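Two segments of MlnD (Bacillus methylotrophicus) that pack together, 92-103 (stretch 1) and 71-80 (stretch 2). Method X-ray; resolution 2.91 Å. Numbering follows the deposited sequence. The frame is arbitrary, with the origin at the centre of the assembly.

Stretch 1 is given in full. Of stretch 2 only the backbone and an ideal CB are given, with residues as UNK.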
# COMPACT_ATOMS: atom_id res chain seq x y z
N LYS A 92 -5.11 2.06 22.61
CA LYS A 92 -4.58 3.13 23.44
C LYS A 92 -3.53 3.89 22.65
O LYS A 92 -2.63 3.29 22.06
CB LYS A 92 -4.00 2.57 24.74
CG LYS A 92 -3.97 3.55 25.90
CD LYS A 92 -3.54 2.84 27.18
CE LYS A 92 -3.54 3.76 28.40
NZ LYS A 92 -4.89 3.92 29.02
N LEU A 93 -3.65 5.21 22.65
CA LEU A 93 -2.65 6.09 22.07
C LEU A 93 -2.14 6.97 23.20
O LEU A 93 -2.91 7.41 24.04
CB LEU A 93 -3.24 6.95 20.94
CG LEU A 93 -3.86 6.11 19.82
CD1 LEU A 93 -5.33 5.84 20.10
CD2 LEU A 93 -3.67 6.73 18.44
N THR A 94 -0.83 7.17 23.24
CA THR A 94 -0.23 7.93 24.32
C THR A 94 0.67 9.00 23.74
O THR A 94 1.14 8.91 22.61
CB THR A 94 0.55 7.02 25.29
OG1 THR A 94 1.67 6.43 24.61
CG2 THR A 94 -0.37 5.90 25.79
N GLU A 95 0.90 10.04 24.55
CA GLU A 95 1.86 11.10 24.26
C GLU A 95 1.59 11.71 22.88
O GLU A 95 2.43 11.70 21.99
CB GLU A 95 3.29 10.57 24.35
CG GLU A 95 3.58 9.77 25.60
CD GLU A 95 4.98 9.19 25.57
OE1 GLU A 95 5.78 9.66 24.72
OE2 GLU A 95 5.26 8.29 26.40
N LEU A 96 0.38 12.22 22.72
CA LEU A 96 -0.00 12.88 21.48
C LEU A 96 0.49 14.32 21.50
O LEU A 96 0.41 15.01 22.52
CB LEU A 96 -1.52 12.84 21.29
CG LEU A 96 -2.18 11.46 21.28
CD1 LEU A 96 -2.49 10.98 22.70
CD2 LEU A 96 -3.45 11.51 20.44
N SER A 97 1.02 14.77 20.37
CA SER A 97 1.56 16.12 20.24
C SER A 97 1.03 16.75 18.96
O SER A 97 1.24 16.21 17.87
CB SER A 97 3.09 16.09 20.23
OG SER A 97 3.61 17.40 20.14
N PHE A 98 0.35 17.89 19.09
CA PHE A 98 -0.18 18.62 17.94
C PHE A 98 0.65 19.87 17.73
O PHE A 98 0.74 20.72 18.62
CB PHE A 98 -1.66 18.95 18.15
CG PHE A 98 -2.54 17.73 18.21
CD1 PHE A 98 -2.66 16.99 19.37
CD2 PHE A 98 -3.24 17.32 17.09
CE1 PHE A 98 -3.47 15.87 19.41
CE2 PHE A 98 -4.05 16.21 17.13
CZ PHE A 98 -4.16 15.48 18.29
N ARG A 99 1.25 19.99 16.54
CA ARG A 99 2.20 21.05 16.25
C ARG A 99 1.74 22.05 15.20
O ARG A 99 2.11 23.22 15.29
CB ARG A 99 3.53 20.44 15.79
CG ARG A 99 4.32 19.85 16.94
CD ARG A 99 5.48 19.01 16.48
NE ARG A 99 6.33 19.70 15.51
CZ ARG A 99 7.52 19.25 15.14
NH1 ARG A 99 8.01 18.13 15.66
NH2 ARG A 99 8.23 19.93 14.26
N GLU A 100 0.96 21.63 14.21
CA GLU A 100 0.48 22.54 13.18
C GLU A 100 -0.95 22.18 12.81
O GLU A 100 -1.33 21.00 12.86
CB GLU A 100 1.36 22.49 11.91
CG GLU A 100 2.76 23.06 12.09
CD GLU A 100 2.78 24.56 12.39
OE1 GLU A 100 1.77 25.24 12.08
OE2 GLU A 100 3.80 25.05 12.92
N PRO A 101 -1.77 23.17 12.47
CA PRO A 101 -3.10 22.88 11.94
C PRO A 101 -3.06 22.46 10.48
O PRO A 101 -2.19 22.88 9.71
CB PRO A 101 -3.85 24.21 12.11
CG PRO A 101 -2.78 25.23 12.03
CD PRO A 101 -1.57 24.61 12.67
N MET A 102 -4.03 21.63 10.10
CA MET A 102 -4.18 21.20 8.72
C MET A 102 -4.94 22.28 7.96
O MET A 102 -6.16 22.21 7.76
CB MET A 102 -4.89 19.85 8.64
CG MET A 102 -4.09 18.70 9.22
SD MET A 102 -4.84 17.09 8.88
CE MET A 102 -3.54 15.99 9.43
N LEU A 103 -4.21 23.30 7.54
CA LEU A 103 -4.81 24.32 6.70
C LEU A 103 -5.31 23.68 5.41
O LEU A 103 -4.62 22.87 4.79
CB LEU A 103 -3.79 25.42 6.36
CG LEU A 103 -3.08 26.09 7.53
CD1 LEU A 103 -2.06 27.09 7.00
CD2 LEU A 103 -4.08 26.75 8.45
N UNK A 71 -8.68 19.17 14.56
CA UNK A 71 -7.44 18.64 15.12
C UNK A 71 -7.58 17.17 15.49
O UNK A 71 -6.82 16.32 15.01
CB UNK A 71 -7.02 19.45 16.35
N UNK A 72 -8.55 16.85 16.35
CA UNK A 72 -8.53 15.56 17.04
C UNK A 72 -8.91 14.39 16.14
O UNK A 72 -8.63 13.24 16.49
CB UNK A 72 -9.48 15.60 18.24
N UNK A 73 -9.51 14.65 14.98
CA UNK A 73 -9.82 13.55 14.08
C UNK A 73 -8.56 12.86 13.57
O UNK A 73 -8.65 11.77 12.99
CB UNK A 73 -10.65 14.06 12.90
N UNK A 74 -7.40 13.49 13.75
CA UNK A 74 -6.14 12.85 13.41
C UNK A 74 -5.89 11.61 14.25
O UNK A 74 -5.15 10.71 13.82
CB UNK A 74 -4.98 13.84 13.58
N UNK A 75 -6.47 11.54 15.44
CA UNK A 75 -6.36 10.32 16.24
C UNK A 75 -6.95 9.14 15.48
O UNK A 75 -6.39 8.04 15.48
CB UNK A 75 -7.06 10.49 17.59
N UNK A 76 -8.09 9.35 14.82
CA UNK A 76 -8.66 8.31 13.97
C UNK A 76 -7.70 7.92 12.85
O UNK A 76 -7.56 6.74 12.52
CB UNK A 76 -9.99 8.78 13.38
N UNK A 77 -7.04 8.91 12.24
CA UNK A 77 -6.04 8.59 11.21
C UNK A 77 -4.97 7.67 11.77
O UNK A 77 -4.60 6.67 11.14
CB UNK A 77 -5.40 9.87 10.66
N UNK A 78 -4.44 7.99 12.94
CA UNK A 78 -3.41 7.16 13.54
C UNK A 78 -3.97 5.79 13.93
O UNK A 78 -3.32 4.76 13.69
CB UNK A 78 -2.81 7.86 14.76
N UNK A 79 -5.16 5.77 14.52
CA UNK A 79 -5.75 4.50 14.93
C UNK A 79 -5.97 3.60 13.73
O UNK A 79 -5.69 2.39 13.79
CB UNK A 79 -7.07 4.73 15.67
N UNK A 80 -6.50 4.15 12.64
CA UNK A 80 -6.74 3.34 11.45
C UNK A 80 -5.42 2.89 10.83
O UNK A 80 -5.27 1.73 10.45
CB UNK A 80 -7.57 4.12 10.43

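Stretch 1 offers a mostly greasy surface: Leu 93, Leu 96 and Phe 98 point toward the other stretch, and Pro 101 and Met 102 extend it past the strand. No hydrogen bond crosses the contact, so shape and apolar fit set the rules here.

Position 71 opens a type I turn, with phi/psi of -59/-58. Its CA-to-CB bond runs sideways, and the ideal CB lies 4.4 Å from Phe 98 CD2, while Pro 101 has its CA nearest to this residue's. A long or flat apolar side chain could bridge the two; Leu, Met or an aromatic would serve. The residue is Phe 71. With chi1 in m, its ring reaches Pro 101, CE1 lying 3.8 Å from Pro 101 CB, and its backbone O sits 3.5 Å from Phe 98 CE2.

Position 72 also points sideways, its ideal CB 5.3 Å from Phe 98 CZ. That gap asks for a branched or flexible apolar group able to turn back to the ring; Leu, Ile or Met would do. Leu 72 fills it, bringing CD2 to 3.9 Å from Phe 98 CZ.

Position 73 points away, with nothing of stretch 1 near its ideal CB, so this contact leaves the choice open, small polar residues included. It is Ser 73.

Position 74 points toward stretch 1, its ideal CB 4.4 Å from Phe 98 CE2 and 4.9 Å from Met 102 CE. A slim, extended chain fits between them: Met or Leu for grease, Gln if its polar end finds partners. Gln 74 places NE2 4.0 Å from Phe 98 CE2, at the ring's edge, and OE1 3.4 Å from Met 102 CE. Gln 74 NE2 also makes a weak hydrogen bond to Phe 71 O, 2.7 Å away; OE1 is bonded elsewhere in the structure.

Position 75 lies 4.7 Å from Leu 96 CD2 and 5.1 Å from Leu 93 CD2, measured from its ideal CB. Though the bond runs sideways, two leucines within reach favour Ile, Leu, Val or Met. Ile 75 uses both branches: CG1 is 3.6 Å from Leu 96 CD2 and CG2 4.1 Å from Leu 93 CD1.

Position 76 points away and could carry a polar or charged group. Glu 76 does, pairing one turn along the helix with position 79.

Position 77 has no stretch 1 atom within 5.5 Å of its ideal CB, so only a long chain would arrive. Met 77 does, SD standing 4.1 Å from Met 102 CE.

Position 78 points toward Leu 93, whose CD2 is already 3.9 Å from the ideal CB. A small residue makes contact without further reach, and Ala 78 does so with its CB.

At 79 the ideal CB is 4.8 Å from Leu 93 CD2, but a long chain can leave. The CA-to-CB bond of Arg 79 runs sideways, and the guanidinium turns to Glu 76, NH2 of Arg 79 lying 2.5 Å from Glu 76 OE2 in a salt bridge.

Position 80 is out of reach, and Ala 80 adds nothing here.

Stretch 2 71-80: FLSQIEMARA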
# COMPACT_ATOMS: atom_id res chain seq x y z
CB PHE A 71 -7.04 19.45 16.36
CG PHE A 71 -6.57 20.83 16.05
CD1 PHE A 71 -5.33 21.02 15.46
CD2 PHE A 71 -7.35 21.93 16.35
CE1 PHE A 71 -4.88 22.28 15.17
CE2 PHE A 71 -6.89 23.21 16.05
CZ PHE A 71 -5.65 23.38 15.47
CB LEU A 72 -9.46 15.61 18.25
CG LEU A 72 -9.09 16.61 19.35
CD1 LEU A 72 -9.95 16.42 20.60
CD2 LEU A 72 -7.61 16.55 19.70
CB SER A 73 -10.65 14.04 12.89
OG SER A 73 -12.01 14.16 13.24
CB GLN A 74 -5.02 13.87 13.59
CG GLN A 74 -5.13 14.99 12.59
CD GLN A 74 -4.25 16.16 12.93
OE1 GLN A 74 -3.03 16.10 12.80
NE2 GLN A 74 -4.87 17.26 13.35
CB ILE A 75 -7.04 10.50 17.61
CG1 ILE A 75 -6.41 11.66 18.40
CG2 ILE A 75 -6.92 9.21 18.41
CD1 ILE A 75 -7.11 11.95 19.73
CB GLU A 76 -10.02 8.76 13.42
CG GLU A 76 -10.70 7.77 12.48
CD GLU A 76 -11.05 6.47 13.15
OE1 GLU A 76 -11.08 6.42 14.39
OE2 GLU A 76 -11.33 5.49 12.41
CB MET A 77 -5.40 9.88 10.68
CG MET A 77 -6.30 10.79 9.89
SD MET A 77 -5.55 12.40 9.56
CE MET A 77 -6.95 13.22 8.83
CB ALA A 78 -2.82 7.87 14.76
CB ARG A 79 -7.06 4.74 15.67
CG ARG A 79 -7.75 3.46 16.12
CD ARG A 79 -9.25 3.59 16.08
NE ARG A 79 -9.77 3.84 14.74
CZ ARG A 79 -9.84 2.92 13.78
NH1 ARG A 79 -9.43 1.68 13.99
NH2 ARG A 79 -10.34 3.24 12.59
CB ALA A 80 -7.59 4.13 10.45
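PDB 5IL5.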